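Local coordinates for protein ribokinase, putative (Burkholderia thailandensis, PDB 3B1R) that probably phosphorylates nucleosides such as inosine at the expense of ATP, as a magnesium-dependent nucleoside kinase of the ribokinase (PfkB) family, at residues Q177-F182 / K205-K210; A147-D152 / F171-G176; P246-E251 / L283-G288. All coordinates share one frame; numbering follows the deposited sequence.

Contact 1 (Q177-F182 / K205-K210); sequences QGLPLF and KLVCDK. With AMP (adenosine monophosphate), chain G.
Lys210 reaches from helix 201-211 to the C-terminal end of the 3-10 segment 177-181, where its NZ donates to Leu179 O at 2.8 Å and, weakly, to Phe182 O at 3.1 Å. CG stands anti to the backbone N (chi1 -174°) and a bend at chi3 brings CE and NZ to those carbonyl oxygens. NZ lies 50° out of the carbonyl plane of Leu179, while Phe182 N reaches the same oxygen from the opposite face. The packed part is apolar: Leu179 CD2 meets Val207 CG2 at 3.9 Å, the two side chains crossing at about a right angle, and Leu179 CD1 rests on Leu206 CB. Leu187 and Ile191 of helix 184-193 extend this patch. The looser side lies by exposed Pro180, where a water accepts from Lys210 NZ at 2.7 Å and donates to Pro180 O. Further back along the segment, Gln177 NE2 gives AMP O5' a hydrogen bond of 3.1 Å, 162° at the hydrogen, and its CB lies against the adenine. Lys210 thus ties off carbonyls of the segment whose Gln177 binds the nucleotide, and their partial negative charge probably helps to stabilise the ammonium.

Contact 2 (A147-D152 / F171-G176); sequences AIVGPD and FIFDPG. With AMP (adenosine monophosphate), chain G.
Ile148 lays CG1 and CD1 against CB and CG2 of Ile172, with Ile148 CD1 3.6 Å from Ile172 CG2. Its CG1 is anti to the backbone N (chi1 -173°), which carries the longer branch across to the neighbouring strand; Leu268 of helix 259-272 packs on both isoleucines. Ala147, Val149, Phe171 and Phe173 occupy the other face of the sheet. There Val149 CG2 approaches the Phe171 ring obliquely, 3.9 Å from Phe171 CD1, while Val149 CG1 faces Phe173 more loosely; His160 and Leu164 of helix 154-166 lie on Val149. Phe171 CB sits close to Ala147 O. Pro175 CD lies over the centre of one face of the Phe173 ring.

The axes of strand segments 147-149 and 171-173 run parallel to within 20°. Ile172 N donates to Ala147 O at 3.0 Å, Val149 N to Ile172 O at 2.9 Å and Asp174 N to Val149 O at 2.8 Å. The last, 173° at the hydrogen, lies just beyond the paired strand residues; on the other side Gly150 still pairs with Cys14. Gly150 CA also makes a CH...O contact with Asp174 O, and Pro151 CD lies 3.3 Å from the same oxygen. Pro151 CB then touches AMP C2 at 3.5 Å, against the adenine. The Asp174 carboxylate forms a salt bridge with Arg264, and the side chain lies about 4 Å from a bound magnesium ion, nearest atoms.

Strand 146-149, helix 154-166 and strand 171-173 make a beta-alpha-beta unit in the central sheet of the Rossmann-like ribokinase fold, with ligand-binding loops at the C-terminal strand ends.

Contact 3 (P246-E251 / L283-G288); sequences PAVRAE and LASLMG. With AMP (adenosine monophosphate), chain H.
Val248, Ser285 and Leu286 carry most of the buried surface between the loop 246-251 and helix 277-291. Ser285 OG donates to Pro246 O at 2.7 Å, in the carbonyl plane and on a lone pair, and accepts from the ribose O2' of AMP at 3.0 Å. With OG anti to the backbone N (chi1 -179°), the hydroxyl lies between Pro246 O and O2' and joins the two. Val248 fills the apolar half. Its CG1 meets Leu286 CD1 at 3.8 Å, and its CG2 rests on Leu286 CA, against the helix backbone. The Leu286 CA-CB bond leads off from the loop, but the end of the side chain returns to Val248; Phe315 and Ile307 of helix 304-315 pack on Val248 and Leu286 respectively.

A water sits between the two halves, accepting from Val248 N at 3.1 Å, donating to Ser285 O at 2.6 Å and lying 2.9 Å from AMP O2'. It satisfies a loop amide and adds a second link from the helix to the sugar. Val248 O lies 3.3 Å from adenine C2, and Gly288 CA comes up to the ribose O4' at 3.4 Å, where the lack of a side chain lets the sugar lie close to the helix. Loop and helix contribute part of the adenosine side of the second AMP pocket, the site where ADP binds, as in the nucleotide sites of PfkB-family kinases.

In the fold
Contact 2 is the core of the three: every touching residue is buried, and its polar chemistry is parallel-strand hydrogen bonding, with apolar packing on both faces. Contact 1 lies farther out, is partly buried, and adds a lysine and a water to its Leu-Val packing; contact 3 is buried but equally far from the chain centre, and combines a serine hydroxyl with a small apolar patch. Contacts 1 and 2 touch, through Gln177 on Pro151 and Phe182 on Phe173, and share one AMP: strand 171-173 leads through 174-176 to the 3-10 segment, while Pro151 follows the neighbouring strand. Contact 3 serves the other AMP; the magnesium near Asp174 probably lies between the two sites, consistent with an AMP-magnesium-AMP complex.

Contact 1 (Q177-F182 / K205-K210)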
loop_
_atom_site.group_PDB
_atom_site.type_symbol
_atom_site.label_atom_id
_atom_site.label_comp_id
_atom_site.label_asym_id
_atom_site.label_seq_id
_atom_site.Cartn_x
_atom_site.Cartn_y
_atom_site.Cartn_z
ATOM N N GLN A 177 -3.065 -15.821 -1.468
ATOM C CA GLN A 177 -3.230 -14.862 -0.372
ATOM C C GLN A 177 -3.957 -15.428 0.842
ATOM O O GLN A 177 -4.044 -14.759 1.855
ATOM C CB GLN A 177 -3.957 -13.586 -0.847
ATOM C CG GLN A 177 -3.233 -12.775 -1.917
ATOM C CD GLN A 177 -3.674 -13.107 -3.330
ATOM O OE1 GLN A 177 -4.047 -14.232 -3.628
ATOM N NE2 GLN A 177 -3.596 -12.126 -4.217
ATOM N N GLY A 178 -4.456 -16.656 0.746
ATOM C CA GLY A 178 -5.078 -17.338 1.890
ATOM C C GLY A 178 -4.113 -18.106 2.797
ATOM O O GLY A 178 -4.530 -18.707 3.776
ATOM N N LEU A 179 -2.824 -18.078 2.480
ATOM C CA LEU A 179 -1.817 -18.813 3.266
ATOM C C LEU A 179 -1.824 -18.561 4.792
ATOM O O LEU A 179 -1.742 -19.519 5.571
ATOM C CB LEU A 179 -0.420 -18.629 2.654
ATOM C CG LEU A 179 -0.222 -19.443 1.366
ATOM C CD1 LEU A 179 1.073 -19.070 0.634
ATOM C CD2 LEU A 179 -0.222 -20.913 1.711
ATOM N N PRO A 180 -1.987 -17.294 5.227
ATOM C CA PRO A 180 -2.034 -16.995 6.663
ATOM C C PRO A 180 -3.145 -17.706 7.427
ATOM O O PRO A 180 -3.033 -17.876 8.631
ATOM C CB PRO A 180 -2.276 -15.480 6.695
ATOM C CG PRO A 180 -1.664 -14.991 5.472
ATOM C CD PRO A 180 -1.967 -16.047 4.435
ATOM N N LEU A 181 -4.190 -18.139 6.722
ATOM C CA LEU A 181 -5.314 -18.832 7.344
ATOM C C LEU A 181 -4.970 -20.286 7.662
ATOM O O LEU A 181 -5.590 -20.914 8.533
ATOM C CB LEU A 181 -6.560 -18.765 6.445
ATOM C CG LEU A 181 -7.223 -17.412 6.096
ATOM C CD1 LEU A 181 -7.673 -16.661 7.345
ATOM C CD2 LEU A 181 -6.353 -16.513 5.232
ATOM N N PHE A 182 -3.961 -20.801 6.966
ATOM C CA PHE A 182 -3.548 -22.174 7.104
ATOM C C PHE A 182 -2.515 -22.334 8.216
ATOM O O PHE A 182 -1.852 -21.374 8.617
ATOM C CB PHE A 182 -2.948 -22.669 5.792
ATOM C CG PHE A 182 -3.961 -22.925 4.711
ATOM C CD1 PHE A 182 -4.508 -24.184 4.541
ATOM C CD2 PHE A 182 -4.339 -21.908 3.842
ATOM C CE1 PHE A 182 -5.427 -24.428 3.540
ATOM C CE2 PHE A 182 -5.265 -22.144 2.825
ATOM C CZ PHE A 182 -5.807 -23.413 2.672
ATOM N N LYS A 205 7.935 -20.218 -1.010
ATOM C CA LYS A 205 8.751 -20.201 0.208
ATOM C C LYS A 205 7.891 -20.188 1.477
ATOM O O LYS A 205 8.185 -20.885 2.436
ATOM C CB LYS A 205 9.768 -19.049 0.237
ATOM C CG LYS A 205 10.593 -18.981 1.544
ATOM C CD LYS A 205 11.756 -19.980 1.532
ATOM C CE LYS A 205 12.447 -20.083 2.900
ATOM N NZ LYS A 205 12.664 -18.776 3.573
ATOM N N LEU A 206 6.823 -19.394 1.468
ATOM C CA LEU A 206 5.841 -19.425 2.550
ATOM C C LEU A 206 5.277 -20.833 2.763
ATOM O O LEU A 206 5.092 -21.270 3.898
ATOM C CB LEU A 206 4.711 -18.441 2.249
ATOM C CG LEU A 206 4.679 -17.108 2.998
ATOM C CD1 LEU A 206 6.064 -16.542 3.317
ATOM C CD2 LEU A 206 3.820 -16.114 2.247
ATOM N N VAL A 207 4.992 -21.524 1.664
ATOM C CA VAL A 207 4.481 -22.902 1.698
ATOM C C VAL A 207 5.550 -23.840 2.239
ATOM O O VAL A 207 5.269 -24.679 3.090
ATOM C CB VAL A 207 4.009 -23.383 0.300
ATOM C CG1 VAL A 207 3.812 -24.910 0.269
ATOM C CG2 VAL A 207 2.708 -22.673 -0.113
ATOM N N CYS A 208 6.778 -23.682 1.748
ATOM C CA CYS A 208 7.901 -24.476 2.227
ATOM C C CYS A 208 8.021 -24.339 3.736
ATOM O O CYS A 208 8.152 -25.337 4.429
ATOM C CB CYS A 208 9.211 -24.071 1.550
ATOM S SG CYS A 208 9.486 -24.813 -0.071
ATOM N N ASP A 209 7.929 -23.109 4.242
ATOM C CA ASP A 209 8.097 -22.860 5.673
ATOM C C ASP A 209 7.005 -23.512 6.501
ATOM O O ASP A 209 7.286 -24.345 7.362
ATOM C CB ASP A 209 8.120 -21.362 5.958
ATOM C CG ASP A 209 9.411 -20.722 5.551
ATOM O OD1 ASP A 209 10.413 -21.463 5.369
ATOM O OD2 ASP A 209 9.418 -19.479 5.421
ATOM N N LYS A 210 5.767 -23.117 6.223
ATOM C CA LYS A 210 4.586 -23.589 6.938
ATOM C C LYS A 210 4.460 -25.116 6.959
ATOM O O LYS A 210 4.106 -25.689 7.993
ATOM C CB LYS A 210 3.330 -22.948 6.329
ATOM C CG LYS A 210 2.014 -23.239 7.059
ATOM C CD LYS A 210 0.995 -22.111 6.837
ATOM C CE LYS A 210 1.223 -20.944 7.796
ATOM N NZ LYS A 210 0.455 -19.740 7.339
HETATM P P AMP G . -3.400 -12.352 -8.370
HETATM O O1P AMP G . -2.599 -13.500 -7.779
HETATM O O2P AMP G . -2.603 -11.102 -8.660
HETATM O O3P AMP G . -4.248 -12.772 -9.549
HETATM O "O5'" AMP G . -4.473 -11.976 -7.236
HETATM C "C5'" AMP G . -5.143 -10.718 -7.187
HETATM C "C4'" AMP G . -6.538 -10.985 -6.644
HETATM O "O4'" AMP G . -6.432 -11.408 -5.289
HETATM C "C3'" AMP G . -7.380 -9.716 -6.613
HETATM O "O3'" AMP G . -8.287 -9.712 -7.744
HETATM C "C2'" AMP G . -8.019 -9.708 -5.217
HETATM O "O2'" AMP G . -9.437 -9.546 -5.283
HETATM C "C1'" AMP G . -7.651 -11.085 -4.653
HETATM N N9 AMP G . -7.320 -11.184 -3.232
HETATM C C8 AMP G . -6.461 -10.389 -2.569
HETATM N N7 AMP G . -6.342 -10.774 -1.289
HETATM C C5 AMP G . -7.137 -11.848 -1.135
HETATM C C6 AMP G . -7.475 -12.721 -0.011
HETATM N N6 AMP G . -6.906 -12.489 1.193
HETATM N N1 AMP G . -8.338 -13.733 -0.249
HETATM C C2 AMP G . -8.898 -13.948 -1.458
HETATM N N3 AMP G . -8.639 -13.169 -2.533
HETATM C C4 AMP G . -7.778 -12.124 -2.419
HETATM O O HOH W 1 0.210 -17.611 9.056
#

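Contact 2 (A147-D152 / F171-G176)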
loop_
_atom_site.group_PDB
_atom_site.type_symbol
_atom_site.label_atom_id
_atom_site.label_comp_id
_atom_site.label_asym_id
_atom_site.label_seq_id
_atom_site.Cartn_x
_atom_site.Cartn_y
_atom_site.Cartn_z
ATOM N N ALA A 147 -10.647 -28.642 -11.858
ATOM C CA ALA A 147 -10.984 -27.507 -11.013
ATOM C C ALA A 147 -9.749 -26.784 -10.560
ATOM O O ALA A 147 -8.627 -27.261 -10.759
ATOM C CB ALA A 147 -11.814 -27.940 -9.810
ATOM N N ILE A 148 -9.967 -25.617 -9.963
ATOM C CA ILE A 148 -8.933 -24.907 -9.249
ATOM C C ILE A 148 -9.540 -24.442 -7.939
ATOM O O ILE A 148 -10.718 -24.071 -7.867
ATOM C CB ILE A 148 -8.315 -23.727 -10.080
ATOM C CG1 ILE A 148 -7.104 -23.108 -9.350
ATOM C CG2 ILE A 148 -9.386 -22.686 -10.425
ATOM C CD1 ILE A 148 -6.107 -22.333 -10.267
ATOM N N VAL A 149 -8.747 -24.548 -6.888
ATOM C CA VAL A 149 -9.132 -24.014 -5.614
ATOM C C VAL A 149 -8.113 -22.934 -5.368
ATOM O O VAL A 149 -6.905 -23.212 -5.270
ATOM C CB VAL A 149 -9.135 -25.103 -4.526
ATOM C CG1 VAL A 149 -9.364 -24.514 -3.128
ATOM C CG2 VAL A 149 -10.207 -26.129 -4.858
ATOM N N GLY A 150 -8.618 -21.704 -5.311
ATOM C CA GLY A 150 -7.830 -20.503 -5.076
ATOM C C GLY A 150 -8.143 -19.796 -3.770
ATOM O O GLY A 150 -8.988 -20.259 -2.999
ATOM N N PRO A 151 -7.468 -18.656 -3.514
ATOM C CA PRO A 151 -7.652 -17.923 -2.260
ATOM C C PRO A 151 -9.120 -17.636 -2.032
ATOM O O PRO A 151 -9.836 -17.245 -2.964
ATOM C CB PRO A 151 -6.876 -16.618 -2.483
ATOM C CG PRO A 151 -5.914 -16.922 -3.584
ATOM C CD PRO A 151 -6.609 -17.920 -4.463
ATOM N N ASP A 152 -9.557 -17.846 -0.801
ATOM C CA ASP A 152 -10.961 -17.848 -0.464
ATOM C C ASP A 152 -11.044 -17.837 1.048
ATOM O O ASP A 152 -10.017 -17.759 1.726
ATOM C CB ASP A 152 -11.594 -19.143 -0.999
ATOM C CG ASP A 152 -12.946 -18.930 -1.602
ATOM O OD1 ASP A 152 -13.566 -17.885 -1.335
ATOM O OD2 ASP A 152 -13.397 -19.817 -2.367
ATOM N N PHE A 171 -7.617 -31.219 -9.341
ATOM C CA PHE A 171 -7.563 -29.760 -9.276
ATOM C C PHE A 171 -6.155 -29.206 -9.083
ATOM O O PHE A 171 -5.272 -29.903 -8.561
ATOM C CB PHE A 171 -8.518 -29.217 -8.209
ATOM C CG PHE A 171 -8.203 -29.662 -6.808
ATOM C CD1 PHE A 171 -7.575 -28.804 -5.926
ATOM C CD2 PHE A 171 -8.556 -30.937 -6.367
ATOM C CE1 PHE A 171 -7.298 -29.200 -4.616
ATOM C CE2 PHE A 171 -8.276 -31.348 -5.065
ATOM C CZ PHE A 171 -7.649 -30.482 -4.189
ATOM N N ILE A 172 -5.966 -27.971 -9.553
ATOM C CA ILE A 172 -4.889 -27.082 -9.145
ATOM C C ILE A 172 -5.210 -26.450 -7.803
ATOM O O ILE A 172 -6.329 -25.984 -7.589
ATOM C CB ILE A 172 -4.749 -25.907 -10.145
ATOM C CG1 ILE A 172 -4.447 -26.430 -11.552
ATOM C CG2 ILE A 172 -3.697 -24.895 -9.629
ATOM C CD1 ILE A 172 -4.272 -25.326 -12.595
ATOM N N PHE A 173 -4.234 -26.423 -6.899
ATOM C CA PHE A 173 -4.397 -25.750 -5.614
ATOM C C PHE A 173 -3.504 -24.518 -5.572
ATOM O O PHE A 173 -2.275 -24.619 -5.690
ATOM C CB PHE A 173 -4.079 -26.714 -4.453
ATOM C CG PHE A 173 -4.145 -26.089 -3.070
ATOM C CD1 PHE A 173 -5.215 -25.293 -2.685
ATOM C CD2 PHE A 173 -3.150 -26.355 -2.139
ATOM C CE1 PHE A 173 -5.271 -24.735 -1.396
ATOM C CE2 PHE A 173 -3.195 -25.808 -0.838
ATOM C CZ PHE A 173 -4.262 -24.997 -0.474
ATOM N N ASP A 174 -4.148 -23.358 -5.443
ATOM C CA ASP A 174 -3.477 -22.055 -5.378
ATOM C C ASP A 174 -3.863 -21.414 -4.063
ATOM O O ASP A 174 -4.838 -20.679 -3.994
ATOM C CB ASP A 174 -3.915 -21.163 -6.549
ATOM C CG ASP A 174 -3.172 -19.815 -6.595
ATOM O OD1 ASP A 174 -2.312 -19.524 -5.735
ATOM O OD2 ASP A 174 -3.452 -19.030 -7.514
ATOM N N PRO A 175 -3.106 -21.691 -2.990
ATOM C CA PRO A 175 -3.522 -21.041 -1.747
ATOM C C PRO A 175 -3.314 -19.527 -1.792
ATOM O O PRO A 175 -3.970 -18.808 -1.048
ATOM C CB PRO A 175 -2.635 -21.685 -0.670
ATOM C CG PRO A 175 -1.454 -22.276 -1.433
ATOM C CD PRO A 175 -1.917 -22.546 -2.837
ATOM N N GLY A 176 -2.428 -19.058 -2.672
ATOM C CA GLY A 176 -2.099 -17.628 -2.760
ATOM C C GLY A 176 -2.212 -16.842 -1.452
ATOM O O GLY A 176 -1.550 -17.161 -0.461
HETATM P P AMP G . -3.400 -12.352 -8.370
HETATM O O1P AMP G . -2.599 -13.500 -7.779
HETATM O O2P AMP G . -2.603 -11.102 -8.660
HETATM O O3P AMP G . -4.248 -12.772 -9.549
HETATM O "O5'" AMP G . -4.473 -11.976 -7.236
HETATM C "C5'" AMP G . -5.143 -10.718 -7.187
HETATM C "C4'" AMP G . -6.538 -10.985 -6.644
HETATM O "O4'" AMP G . -6.432 -11.408 -5.289
HETATM C "C3'" AMP G . -7.380 -9.716 -6.613
HETATM O "O3'" AMP G . -8.287 -9.712 -7.744
HETATM C "C2'" AMP G . -8.019 -9.708 -5.217
HETATM O "O2'" AMP G . -9.437 -9.546 -5.283
HETATM C "C1'" AMP G . -7.651 -11.085 -4.653
HETATM N N9 AMP G . -7.320 -11.184 -3.232
HETATM C C8 AMP G . -6.461 -10.389 -2.569
HETATM N N7 AMP G . -6.342 -10.774 -1.289
HETATM C C5 AMP G . -7.137 -11.848 -1.135
HETATM C C6 AMP G . -7.475 -12.721 -0.011
HETATM N N6 AMP G . -6.906 -12.489 1.193
HETATM N N1 AMP G . -8.338 -13.733 -0.249
HETATM C C2 AMP G . -8.898 -13.948 -1.458
HETATM N N3 AMP G . -8.639 -13.169 -2.533
HETATM C C4 AMP G . -7.778 -12.124 -2.419
#

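Contact 3 (P246-E251 / L283-G288)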
loop_
_atom_site.group_PDB
_atom_site.type_symbol
_atom_site.label_atom_id
_atom_site.label_comp_id
_atom_site.label_asym_id
_atom_site.label_seq_id
_atom_site.Cartn_x
_atom_site.Cartn_y
_atom_site.Cartn_z
ATOM N N PRO A 246 9.554 -19.710 -20.354
ATOM C CA PRO A 246 10.010 -18.344 -20.591
ATOM C C PRO A 246 8.902 -17.337 -20.296
ATOM O O PRO A 246 7.713 -17.694 -20.285
ATOM C CB PRO A 246 10.323 -18.346 -22.088
ATOM C CG PRO A 246 9.314 -19.296 -22.657
ATOM C CD PRO A 246 9.171 -20.386 -21.616
ATOM N N ALA A 247 9.294 -16.097 -20.034
ATOM C CA ALA A 247 8.335 -14.997 -20.039
ATOM C C ALA A 247 8.213 -14.468 -21.465
ATOM O O ALA A 247 9.219 -14.288 -22.165
ATOM C CB ALA A 247 8.763 -13.890 -19.090
ATOM N N VAL A 248 6.982 -14.253 -21.916
ATOM C CA VAL A 248 6.765 -13.535 -23.165
ATOM C C VAL A 248 7.025 -12.060 -22.852
ATOM O O VAL A 248 6.359 -11.479 -21.991
ATOM C CB VAL A 248 5.325 -13.759 -23.716
ATOM C CG1 VAL A 248 5.114 -13.020 -25.033
ATOM C CG2 VAL A 248 5.054 -15.245 -23.896
ATOM N N ARG A 249 8.020 -11.468 -23.518
ATOM C CA ARG A 249 8.369 -10.062 -23.268
ATOM C C ARG A 249 7.133 -9.167 -23.411
ATOM O O ARG A 249 6.367 -9.291 -24.369
ATOM C CB ARG A 249 9.501 -9.591 -24.186
ATOM C CG ARG A 249 10.244 -8.383 -23.652
ATOM C CD ARG A 249 11.176 -7.775 -24.689
ATOM N NE ARG A 249 10.854 -6.364 -24.878
ATOM C CZ ARG A 249 11.235 -5.391 -24.055
ATOM N NH1 ARG A 249 11.990 -5.665 -22.993
ATOM N NH2 ARG A 249 10.870 -4.144 -24.304
ATOM N N ALA A 250 6.925 -8.295 -22.430
ATOM C CA ALA A 250 5.696 -7.518 -22.358
ATOM C C ALA A 250 5.739 -6.344 -23.322
ATOM O O ALA A 250 6.755 -5.658 -23.391
ATOM C CB ALA A 250 5.477 -7.022 -20.936
ATOM N N GLU A 251 4.643 -6.123 -24.053
ATOM C CA GLU A 251 4.469 -4.928 -24.907
ATOM C C GLU A 251 4.896 -3.684 -24.125
ATOM O O GLU A 251 5.609 -2.814 -24.636
ATOM C CB GLU A 251 2.991 -4.798 -25.346
ATOM C CG GLU A 251 2.599 -3.453 -25.981
ATOM C CD GLU A 251 1.084 -3.237 -26.112
ATOM O OE1 GLU A 251 0.296 -4.090 -25.653
ATOM O OE2 GLU A 251 0.679 -2.193 -26.677
ATOM N N LEU A 283 1.593 -20.983 -22.955
ATOM C CA LEU A 283 0.290 -20.338 -23.076
ATOM C C LEU A 283 -0.070 -19.539 -21.817
ATOM O O LEU A 283 -0.548 -18.398 -21.913
ATOM C CB LEU A 283 -0.795 -21.358 -23.406
ATOM C CG LEU A 283 -2.234 -20.841 -23.489
ATOM C CD1 LEU A 283 -2.406 -19.937 -24.696
ATOM C CD2 LEU A 283 -3.207 -22.004 -23.544
ATOM N N ALA A 284 0.178 -20.136 -20.647
ATOM C CA ALA A 284 -0.044 -19.472 -19.358
ATOM C C ALA A 284 0.776 -18.198 -19.257
ATOM O O ALA A 284 0.282 -17.157 -18.796
ATOM C CB ALA A 284 0.327 -20.407 -18.217
ATOM N N SER A 285 2.031 -18.302 -19.686
ATOM C CA SER A 285 2.969 -17.207 -19.632
ATOM C C SER A 285 2.542 -16.093 -20.587
ATOM O O SER A 285 2.685 -14.904 -20.271
ATOM C CB SER A 285 4.370 -17.692 -19.956
ATOM O OG SER A 285 5.282 -16.622 -19.872
ATOM N N LEU A 286 2.010 -16.487 -21.746
ATOM C CA LEU A 286 1.453 -15.514 -22.673
ATOM C C LEU A 286 0.347 -14.713 -21.995
ATOM O O LEU A 286 0.408 -13.497 -21.994
ATOM C CB LEU A 286 0.953 -16.162 -23.966
ATOM C CG LEU A 286 0.409 -15.161 -24.998
ATOM C CD1 LEU A 286 1.431 -14.083 -25.342
ATOM C CD2 LEU A 286 -0.036 -15.885 -26.248
ATOM N N MET A 287 -0.637 -15.387 -21.401
ATOM C CA MET A 287 -1.745 -14.685 -20.733
ATOM C C MET A 287 -1.180 -13.665 -19.749
ATOM O O MET A 287 -1.599 -12.509 -19.738
ATOM C CB MET A 287 -2.703 -15.657 -20.024
ATOM C CG MET A 287 -3.442 -16.625 -20.940
ATOM S SD MET A 287 -4.521 -15.893 -22.207
ATOM C CE MET A 287 -5.868 -15.257 -21.222
ATOM N N GLY A 288 -0.193 -14.102 -18.966
ATOM C CA GLY A 288 0.543 -13.250 -18.028
ATOM C C GLY A 288 1.137 -11.999 -18.667
ATOM O O GLY A 288 1.006 -10.909 -18.112
HETATM P P AMP H . 3.665 -13.458 -11.165
HETATM O O1P AMP H . 2.354 -13.786 -10.491
HETATM O O2P AMP H . 4.080 -12.031 -10.927
HETATM O O3P AMP H . 4.739 -14.493 -10.921
HETATM O "O5'" AMP H . 3.337 -13.505 -12.729
HETATM C "C5'" AMP H . 2.691 -14.640 -13.263
HETATM C "C4'" AMP H . 3.161 -14.857 -14.685
HETATM O "O4'" AMP H . 2.713 -13.754 -15.481
HETATM C "C3'" AMP H . 4.676 -14.944 -14.871
HETATM O "O3'" AMP H . 5.244 -16.251 -14.654
HETATM C "C2'" AMP H . 4.770 -14.511 -16.320
HETATM O "O2'" AMP H . 4.390 -15.556 -17.234
HETATM C "C1'" AMP H . 3.730 -13.417 -16.425
HETATM N N9 AMP H . 4.445 -12.182 -16.036
HETATM C C8 AMP H . 4.499 -11.596 -14.820
HETATM N N7 AMP H . 5.290 -10.485 -14.852
HETATM C C5 AMP H . 5.771 -10.370 -16.112
HETATM C C6 AMP H . 6.655 -9.436 -16.846
HETATM N N6 AMP H . 7.211 -8.377 -16.215
HETATM N N1 AMP H . 6.902 -9.681 -18.154
HETATM C C2 AMP H . 6.362 -10.732 -18.802
HETATM N N3 AMP H . 5.544 -11.616 -18.197
HETATM C C4 AMP H . 5.212 -11.485 -16.885
HETATM O O HOH W 2 4.981 -13.874 -19.580
#